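Local coordinates for protein steroid delta-isomerase (Pseudomonas aeruginosa, PDB 3MSO) that is probably a steroid delta-isomerase-like enzyme of the SnoaL/NTF2-like superfamily, although its actual substrate and reaction remain to be established, at residues B[4-8]-B[75-81]; B[18-22]-B[69-74]; B[34-40]-B[50-56]. All blocks are in the same frame, centred on the assembly; numbering follows the deposited sequence.

Contact 1: B[4-8]-B[75-81]; sequences SLPLE and LASADGR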
loop_
_atom_site.group_PDB
_atom_site.type_symbol
_atom_site.label_atom_id
_atom_site.label_comp_id
_atom_site.label_asym_id
_atom_site.label_seq_id
_atom_site.Cartn_x
_atom_site.Cartn_y
_atom_site.Cartn_z
ATOM N N SER B 4 -15.337 -8.002 32.227
ATOM C CA SER B 4 -15.124 -9.446 32.289
ATOM C C SER B 4 -15.886 -10.199 31.195
ATOM O O SER B 4 -17.097 -10.041 31.009
ATOM C CB SER B 4 -15.441 -10.006 33.674
ATOM N N LEU B 5 -15.134 -11.023 30.481
ATOM C CA LEU B 5 -15.554 -11.845 29.356
ATOM C C LEU B 5 -15.446 -13.334 29.749
ATOM O O LEU B 5 -14.632 -13.661 30.618
ATOM C CB LEU B 5 -14.533 -11.566 28.219
ATOM C CG LEU B 5 -14.958 -10.888 26.914
ATOM C CD1 LEU B 5 -15.979 -9.790 27.132
ATOM C CD2 LEU B 5 -13.749 -10.316 26.218
ATOM N N PRO B 6 -16.141 -14.258 29.041
ATOM C CA PRO B 6 -15.981 -15.696 29.349
ATOM C C PRO B 6 -14.661 -16.311 28.847
ATOM O O PRO B 6 -14.664 -17.226 28.010
ATOM C CB PRO B 6 -17.194 -16.323 28.657
ATOM C CG PRO B 6 -17.450 -15.432 27.478
ATOM C CD PRO B 6 -17.135 -14.041 27.964
ATOM N N LEU B 7 -13.531 -15.804 29.358
ATOM C CA LEU B 7 -12.188 -16.237 28.985
ATOM C C LEU B 7 -11.621 -17.199 29.983
ATOM O O LEU B 7 -11.999 -17.151 31.147
ATOM C CB LEU B 7 -11.245 -15.028 28.892
ATOM C CG LEU B 7 -11.409 -14.098 27.721
ATOM C CD1 LEU B 7 -10.391 -12.985 27.800
ATOM C CD2 LEU B 7 -11.238 -14.842 26.388
ATOM N N GLU B 8 -10.647 -18.023 29.552
ATOM C CA GLU B 8 -9.905 -18.924 30.411
ATOM C C GLU B 8 -9.139 -18.057 31.419
ATOM O O GLU B 8 -8.693 -16.960 31.080
ATOM C CB GLU B 8 -8.928 -19.766 29.589
ATOM C CG GLU B 8 -9.572 -20.852 28.739
ATOM C CD GLU B 8 -8.615 -21.885 28.167
ATOM O OE1 GLU B 8 -7.383 -21.648 28.176
ATOM O OE2 GLU B 8 -9.107 -22.947 27.723
ATOM N N LEU B 75 -14.600 -8.818 22.589
ATOM C CA LEU B 75 -15.320 -10.028 22.253
ATOM C C LEU B 75 -14.438 -11.249 22.463
ATOM O O LEU B 75 -13.254 -11.232 22.122
ATOM C CB LEU B 75 -15.777 -9.958 20.773
ATOM C CG LEU B 75 -16.494 -8.661 20.314
ATOM C CD1 LEU B 75 -15.524 -7.705 19.611
ATOM C CD2 LEU B 75 -17.685 -8.974 19.445
ATOM N N ALA B 76 -15.020 -12.313 23.005
ATOM C CA ALA B 76 -14.324 -13.573 23.272
ATOM C C ALA B 76 -14.870 -14.720 22.421
ATOM O O ALA B 76 -16.080 -14.802 22.187
ATOM C CB ALA B 76 -14.453 -13.926 24.752
ATOM N N SER B 77 -13.987 -15.629 21.997
ATOM C CA SER B 77 -14.398 -16.845 21.287
ATOM C C SER B 77 -14.994 -17.839 22.333
ATOM O O SER B 77 -14.681 -17.714 23.531
ATOM C CB SER B 77 -13.201 -17.469 20.585
ATOM O OG SER B 77 -12.186 -17.787 21.519
ATOM N N ALA B 78 -15.828 -18.816 21.895
ATOM C CA ALA B 78 -16.438 -19.781 22.840
ATOM C C ALA B 78 -15.440 -20.673 23.605
ATOM O O ALA B 78 -15.775 -21.169 24.681
ATOM C CB ALA B 78 -17.484 -20.636 22.151
ATOM N N ASP B 79 -14.220 -20.852 23.082
ATOM C CA ASP B 79 -13.199 -21.647 23.765
ATOM C C ASP B 79 -12.416 -20.862 24.853
ATOM O O ASP B 79 -11.525 -21.431 25.493
ATOM C CB ASP B 79 -12.264 -22.312 22.735
ATOM C CG ASP B 79 -11.243 -21.431 22.047
ATOM O OD1 ASP B 79 -11.355 -20.200 22.147
ATOM O OD2 ASP B 79 -10.351 -21.977 21.373
ATOM N N GLY B 80 -12.728 -19.568 25.010
ATOM C CA GLY B 80 -12.104 -18.669 25.983
ATOM C C GLY B 80 -10.606 -18.488 25.820
ATOM O O GLY B 80 -9.916 -18.101 26.766
ATOM N N ARG B 81 -10.113 -18.738 24.603
ATOM C CA ARG B 81 -8.706 -18.686 24.205
ATOM C C ARG B 81 -8.387 -17.585 23.216
ATOM O O ARG B 81 -7.199 -17.317 22.974
ATOM C CB ARG B 81 -8.276 -20.029 23.604
ATOM C CG ARG B 81 -8.324 -21.173 24.583
ATOM C CD ARG B 81 -8.086 -22.464 23.851
ATOM N NE ARG B 81 -8.140 -23.600 24.759
ATOM C CZ ARG B 81 -7.148 -23.956 25.568
ATOM N NH1 ARG B 81 -6.021 -23.251 25.599
ATOM N NH2 ARG B 81 -7.285 -25.003 26.373
#
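The carbonyl oxygen of G80 is met by the backbone N-H of E8, with E8 N 2.9 Å from G80 O. The donor lies in the carbonyl plane on a lone pair, and the bond is nearly straight at 176°. CD2 of L7 and CG of E8 lie beside the same oxygen, and the bond holds the residue just before helix 9-23. Glycine suits position 80: it ends a type I turn begun at S77, has a positive phi, and its bare CA lets P6 O come to 3.6 Å of G80 CA. The turn is stiffened by D79, whose OD1 lies 2.6 Å from S77 OG and 3.1 Å from R81 N, the latter forming an Asx turn. These two donors approach from opposite faces of the carboxylate.

The E8 chain, extended beyond CG (chi2 -167°), carries its carboxylate out over one face of the R81 guanidinium, the planes 69° apart. E8 OE2 is 3.1 Å from R81 NH2, a pairing of charges alone, since no N-H points at the oxygen. R81 also makes a salt bridge to D106, which probably shares its charge.

On the apolar side, A76 is small enough for three residues to gather at its CB. L7 CD2 comes to 3.7 Å of A76 CB and L5 CG to 3.8 Å, with P6 CD alongside. L75 to S77 also pair antiparallel with a strand of the second subunit. The N-terminal arm thus packs on the end of strand 69-77 and the beta-hairpin turn leading to strand 82-91, at the edge of the NTF2-like sheet.

Contact 2: B[18-22]-B[69-74]; sequences WHGLI and FAYHRQ
H19 and Y71 are the nearest residues at this level, CA atoms 9.3 Å apart, where helix 18-22 runs roughly antiparallel to strand 69-74, at 148° with the segment axes 11.2 Å apart. Y71 spans the gap with a long, flat side chain. Its hydroxyl receives the indole N-H of W18, with W18 NE1 2.9 Å from Y71 OH and the oxygen near the indole plane; D100 is a second partner, holding this hydroxyl at two points. The Y71 ring is sandwiched. H19 brings its edge to one face in an offset edge-to-face pair, centroids 5.0 Å apart, while F69 CE1 sits over the centre of the other face. Beyond Y71, the H19 ring and Q74 amide planes are nearly parallel but displaced, with a weak hydrogen bond from H19 NE2 to Q74 OE1 at 3.2 Å. Branching lets I22 serve several rings: CG2, anti to the backbone N, reaches 3.9 Å from Y71 CE2 and touches F69, while CG1 sits over the rim of one W18 face. Around this cluster, W18 packs on L85 and F113 of the sheet and on L30 of helix 30-33, and F69 stacks on F87 of strand 82-91.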
loop_
_atom_site.group_PDB
_atom_site.type_symbol
_atom_site.label_atom_id
_atom_site.label_comp_id
_atom_site.label_asym_id
_atom_site.label_seq_id
_atom_site.Cartn_x
_atom_site.Cartn_y
_atom_site.Cartn_z
ATOM N N TRP B 18 -1.993 -6.990 29.761
ATOM C CA TRP B 18 -1.844 -6.332 28.472
ATOM C C TRP B 18 -2.572 -4.995 28.502
ATOM O O TRP B 18 -2.009 -3.996 28.060
ATOM C CB TRP B 18 -2.344 -7.231 27.340
ATOM C CG TRP B 18 -2.595 -6.488 26.064
ATOM C CD1 TRP B 18 -3.785 -5.975 25.644
ATOM C CD2 TRP B 18 -1.629 -6.143 25.062
ATOM N NE1 TRP B 18 -3.628 -5.350 24.432
ATOM C CE2 TRP B 18 -2.315 -5.444 24.046
ATOM C CE3 TRP B 18 -0.254 -6.375 24.911
ATOM C CZ2 TRP B 18 -1.662 -4.923 22.921
ATOM C CZ3 TRP B 18 0.387 -5.882 23.784
ATOM C CH2 TRP B 18 -0.309 -5.142 22.820
ATOM N N HIS B 19 -3.802 -4.969 29.042
ATOM C CA HIS B 19 -4.595 -3.746 29.161
ATOM C C HIS B 19 -3.876 -2.701 30.000
ATOM O O HIS B 19 -3.844 -1.536 29.594
ATOM C CB HIS B 19 -6.006 -4.015 29.715
ATOM C CG HIS B 19 -7.012 -4.382 28.674
ATOM N ND1 HIS B 19 -7.421 -3.478 27.709
ATOM C CD2 HIS B 19 -7.671 -5.539 28.488
ATOM C CE1 HIS B 19 -8.313 -4.114 26.967
ATOM N NE2 HIS B 19 -8.483 -5.363 27.381
ATOM N N GLY B 20 -3.278 -3.139 31.122
ATOM C CA GLY B 20 -2.500 -2.297 32.025
ATOM C C GLY B 20 -1.259 -1.710 31.374
ATOM O O GLY B 20 -0.912 -0.554 31.614
ATOM N N LEU B 21 -0.585 -2.501 30.539
ATOM C CA LEU B 21 0.593 -2.066 29.788
ATOM C C LEU B 21 0.241 -0.959 28.778
ATOM O O LEU B 21 0.979 0.027 28.680
ATOM C CB LEU B 21 1.227 -3.259 29.043
ATOM C CG LEU B 21 1.973 -4.313 29.863
ATOM C CD1 LEU B 21 2.510 -5.386 28.955
ATOM C CD2 LEU B 21 3.111 -3.704 30.693
ATOM N N ILE B 22 -0.883 -1.142 28.025
ATOM C CA ILE B 22 -1.396 -0.217 26.999
ATOM C C ILE B 22 -1.858 1.107 27.624
ATOM O O ILE B 22 -1.521 2.182 27.105
ATOM C CB ILE B 22 -2.466 -0.903 26.108
ATOM C CG1 ILE B 22 -1.854 -1.996 25.202
ATOM C CG2 ILE B 22 -3.293 0.105 25.312
ATOM C CD1 ILE B 22 -0.835 -1.524 24.105
ATOM N N PHE B 69 -5.449 6.573 20.990
ATOM C CA PHE B 69 -5.777 5.159 21.026
ATOM C C PHE B 69 -6.775 4.907 22.145
ATOM O O PHE B 69 -6.551 5.334 23.281
ATOM C CB PHE B 69 -4.533 4.300 21.235
ATOM C CG PHE B 69 -4.789 2.805 21.117
ATOM C CD1 PHE B 69 -5.241 2.065 22.210
ATOM C CD2 PHE B 69 -4.580 2.141 19.919
ATOM C CE1 PHE B 69 -5.485 0.695 22.091
ATOM C CE2 PHE B 69 -4.802 0.771 19.816
ATOM C CZ PHE B 69 -5.259 0.061 20.895
ATOM N N ALA B 70 -7.869 4.206 21.815
ATOM C CA ALA B 70 -8.927 3.902 22.761
ATOM C C ALA B 70 -9.529 2.551 22.430
ATOM O O ALA B 70 -9.790 2.270 21.280
ATOM C CB ALA B 70 -9.997 4.988 22.700
ATOM N N TYR B 71 -9.751 1.727 23.437
ATOM C CA TYR B 71 -10.401 0.421 23.258
ATOM C C TYR B 71 -11.909 0.593 23.375
ATOM O O TYR B 71 -12.375 1.480 24.084
ATOM C CB TYR B 71 -9.905 -0.598 24.294
ATOM C CG TYR B 71 -8.605 -1.281 23.908
ATOM C CD1 TYR B 71 -8.445 -1.871 22.649
ATOM C CD2 TYR B 71 -7.554 -1.381 24.812
ATOM C CE1 TYR B 71 -7.271 -2.540 22.309
ATOM C CE2 TYR B 71 -6.382 -2.059 24.485
ATOM C CZ TYR B 71 -6.250 -2.647 23.237
ATOM O OH TYR B 71 -5.090 -3.295 22.907
ATOM N N HIS B 72 -12.662 -0.196 22.620
ATOM C CA HIS B 72 -14.116 -0.133 22.642
ATOM C C HIS B 72 -14.695 -1.502 22.988
ATOM O O HIS B 72 -14.523 -1.920 24.129
ATOM C CB HIS B 72 -14.644 0.497 21.355
ATOM C CG HIS B 72 -14.139 1.896 21.197
ATOM N ND1 HIS B 72 -14.541 2.904 22.053
ATOM C CD2 HIS B 72 -13.224 2.394 20.339
ATOM C CE1 HIS B 72 -13.885 3.982 21.671
ATOM N NE2 HIS B 72 -13.082 3.725 20.647
ATOM N N ARG B 73 -15.295 -2.223 22.038
ATOM C CA ARG B 73 -15.843 -3.554 22.282
ATOM C C ARG B 73 -14.757 -4.593 22.462
ATOM O O ARG B 73 -13.695 -4.536 21.825
ATOM C CB ARG B 73 -16.770 -4.008 21.126
ATOM C CG ARG B 73 -18.134 -3.330 21.124
ATOM C CD ARG B 73 -18.924 -3.703 19.897
ATOM N NE ARG B 73 -18.363 -3.099 18.685
ATOM C CZ ARG B 73 -18.936 -3.174 17.492
ATOM N NH1 ARG B 73 -20.088 -3.817 17.341
ATOM N NH2 ARG B 73 -18.375 -2.594 16.445
ATOM N N GLN B 74 -15.042 -5.562 23.328
ATOM C CA GLN B 74 -14.165 -6.691 23.607
ATOM C C GLN B 74 -15.022 -7.931 23.468
ATOM O O GLN B 74 -16.071 -8.052 24.108
ATOM C CB GLN B 74 -13.535 -6.581 25.005
ATOM C CG GLN B 74 -12.684 -5.327 25.122
ATOM C CD GLN B 74 -11.852 -5.251 26.351
ATOM O OE1 GLN B 74 -11.552 -6.258 26.988
ATOM N NE2 GLN B 74 -11.438 -4.043 26.680
#

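Contact 3: B[34-40]-B[50-56]; sequences LHPDAVF and AGAPVVS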
loop_
_atom_site.group_PDB
_atom_site.type_symbol
_atom_site.label_atom_id
_atom_site.label_comp_id
_atom_site.label_asym_id
_atom_site.label_seq_id
_atom_site.Cartn_x
_atom_site.Cartn_y
_atom_site.Cartn_z
ATOM N N LEU B 34 4.348 -12.987 26.093
ATOM C CA LEU B 34 4.470 -13.665 24.801
ATOM C C LEU B 34 5.032 -15.072 24.883
ATOM O O LEU B 34 5.902 -15.352 25.722
ATOM C CB LEU B 34 5.340 -12.847 23.840
ATOM C CG LEU B 34 4.900 -11.442 23.512
ATOM C CD1 LEU B 34 5.997 -10.725 22.747
ATOM C CD2 LEU B 34 3.605 -11.436 22.732
ATOM N N HIS B 35 4.568 -15.946 23.964
ATOM C CA HIS B 35 5.088 -17.302 23.837
ATOM C C HIS B 35 6.421 -17.102 23.126
ATOM O O HIS B 35 6.495 -16.214 22.280
ATOM C CB HIS B 35 4.155 -18.181 22.979
ATOM C CG HIS B 35 4.581 -19.614 22.908
ATOM N ND1 HIS B 35 5.540 -20.035 22.002
ATOM C CD2 HIS B 35 4.200 -20.675 23.659
ATOM C CE1 HIS B 35 5.700 -21.332 22.220
ATOM N NE2 HIS B 35 4.917 -21.763 23.211
ATOM N N PRO B 36 7.503 -17.847 23.444
ATOM C CA PRO B 36 8.778 -17.625 22.731
ATOM C C PRO B 36 8.656 -17.613 21.208
ATOM O O PRO B 36 9.339 -16.838 20.551
ATOM C CB PRO B 36 9.663 -18.777 23.210
ATOM C CG PRO B 36 8.733 -19.743 23.852
ATOM C CD PRO B 36 7.644 -18.923 24.439
ATOM N N ASP B 37 7.750 -18.428 20.666
ATOM C CA ASP B 37 7.516 -18.561 19.236
ATOM C C ASP B 37 6.278 -17.816 18.771
ATOM O O ASP B 37 5.720 -18.158 17.725
ATOM C CB ASP B 37 7.415 -20.057 18.866
ATOM C CG ASP B 37 8.622 -20.889 19.267
ATOM O OD1 ASP B 37 9.768 -20.370 19.170
ATOM O OD2 ASP B 37 8.431 -22.064 19.646
ATOM N N ALA B 38 5.856 -16.786 19.526
ATOM C CA ALA B 38 4.681 -15.971 19.198
ATOM C C ALA B 38 4.789 -15.375 17.793
ATOM O O ALA B 38 5.880 -15.061 17.327
ATOM C CB ALA B 38 4.484 -14.866 20.230
ATOM N N VAL B 39 3.651 -15.270 17.120
ATOM C CA VAL B 39 3.526 -14.765 15.757
ATOM C C VAL B 39 2.715 -13.464 15.704
ATOM O O VAL B 39 1.686 -13.336 16.382
ATOM C CB VAL B 39 2.934 -15.890 14.883
ATOM C CG1 VAL B 39 2.073 -15.358 13.750
ATOM C CG2 VAL B 39 4.036 -16.802 14.362
ATOM N N PHE B 40 3.205 -12.487 14.914
ATOM C CA PHE B 40 2.512 -11.225 14.697
ATOM C C PHE B 40 2.101 -11.129 13.234
ATOM O O PHE B 40 2.949 -11.225 12.341
ATOM C CB PHE B 40 3.347 -10.013 15.128
ATOM C CG PHE B 40 2.656 -8.682 14.885
ATOM C CD1 PHE B 40 1.712 -8.197 15.780
ATOM C CD2 PHE B 40 2.961 -7.913 13.766
ATOM C CE1 PHE B 40 1.079 -6.978 15.554
ATOM C CE2 PHE B 40 2.308 -6.702 13.534
ATOM C CZ PHE B 40 1.375 -6.239 14.433
ATOM N N ALA B 50 7.718 -13.837 13.149
ATOM C CA ALA B 50 7.896 -14.951 14.076
ATOM C C ALA B 50 8.915 -14.701 15.175
ATOM O O ALA B 50 10.017 -14.210 14.905
ATOM C CB ALA B 50 8.246 -16.208 13.298
ATOM N N GLY B 51 8.528 -15.058 16.404
ATOM C CA GLY B 51 9.374 -14.969 17.592
ATOM C C GLY B 51 9.093 -13.796 18.498
ATOM O O GLY B 51 8.976 -12.659 18.028
ATOM N N ALA B 52 9.031 -14.071 19.817
ATOM C CA ALA B 52 8.770 -13.079 20.873
ATOM C C ALA B 52 9.630 -11.825 20.748
ATOM O O ALA B 52 9.045 -10.750 20.834
ATOM C CB ALA B 52 8.915 -13.691 22.261
ATOM N N PRO B 53 10.968 -11.885 20.473
ATOM C CA PRO B 53 11.729 -10.622 20.331
ATOM C C PRO B 53 11.197 -9.688 19.232
ATOM O O PRO B 53 10.979 -8.504 19.506
ATOM C CB PRO B 53 13.164 -11.096 20.051
ATOM C CG PRO B 53 13.213 -12.489 20.584
ATOM C CD PRO B 53 11.862 -13.058 20.328
ATOM N N VAL B 54 10.950 -10.235 18.018
ATOM C CA VAL B 54 10.429 -9.522 16.840
ATOM C C VAL B 54 9.044 -8.939 17.146
ATOM O O VAL B 54 8.811 -7.747 16.916
ATOM C CB VAL B 54 10.359 -10.446 15.586
ATOM C CG1 VAL B 54 10.090 -9.639 14.325
ATOM C CG2 VAL B 54 11.629 -11.282 15.434
ATOM N N VAL B 55 8.140 -9.795 17.674
ATOM C CA VAL B 55 6.757 -9.465 18.052
ATOM C C VAL B 55 6.703 -8.309 19.061
ATOM O O VAL B 55 5.936 -7.358 18.858
ATOM C CB VAL B 55 5.994 -10.724 18.537
ATOM C CG1 VAL B 55 4.660 -10.362 19.178
ATOM C CG2 VAL B 55 5.787 -11.710 17.395
ATOM N N SER B 56 7.539 -8.380 20.119
ATOM C CA SER B 56 7.606 -7.366 21.176
ATOM C C SER B 56 8.007 -6.017 20.594
ATOM O O SER B 56 7.400 -4.988 20.910
ATOM C CB SER B 56 8.588 -7.789 22.262
ATOM O OG SER B 56 8.485 -6.935 23.385
#
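Two backbone hydrogen bonds fasten the start of helix 52-65 to the corner at P36 and to A38 just after it. A52 N lies 2.9 Å from P36 O, almost straight (176°), though the donor stands above the carbonyl plane rather than on a lone pair. G51 N is 2.8 Å from A38 O and approaches nearly along the C=O axis. Both bonds supply acceptors to N-H groups at the helix start, where the helix itself offers none. P36 O also receives a CA-H contact from G51, the N-cap residue, whose backbone angles (phi 102°) leave no room for a CB beside A50 O, so glycine suits it. Next to it, V39 and A50 form an antiparallel non-hydrogen-bonded pair with their side chains on the same face of the sheet.

A type I turn runs from H35 to A38, for which the fixed phi of P36 is well suited, and D37 N donates to H35 ND1 at 3.0 Å, which steadies the imidazole.

Apolar contacts join the helix to strand 34-35 through L34 and to strand 38-41 through A38 and F40, and V55 carries most of them. Its two methyls part: CG1, anti to the backbone N (chi1 169°), meets L34 CD1 at 3.8 Å, while CG2 lies 3.7 Å from F40 CB and also borders A38 O. The beta branch thus lets one residue pack on L34 and on strand 38-41. L34 reaches along the helix, its CB 4.0 Å from A52 CB and its CD1 beside S56 CB. Alanine at 52 lets the backbone of H35 and P36 come close.

Strands 38-41 and 49-50 and helix 52-65 pack together at one edge of the curved sheet, in keeping with the alpha+beta cone of NTF2-like proteins.

How the contacts relate
From the N terminus, the arm at 4-8 leads into helix 9-23 and is tied back, by contact 1, to the far end of strand 69-77 and the turn after it, closing the widest loop of the three. Within that loop, contact 2 joins helix 9-23 to the earlier part of the same strand. Inside contact 2 in turn, contact 3 closes a short loop between strands 34-35 and 38-41 and the start of helix 52-65; none of the loops cross. Contacts 1 and 2 touch where L5 CD1 lies 3.5 Å from Q74 O. Contact 3 stands apart, about 20 Å from contact 2 between centres, at the opposite edge of the sheet.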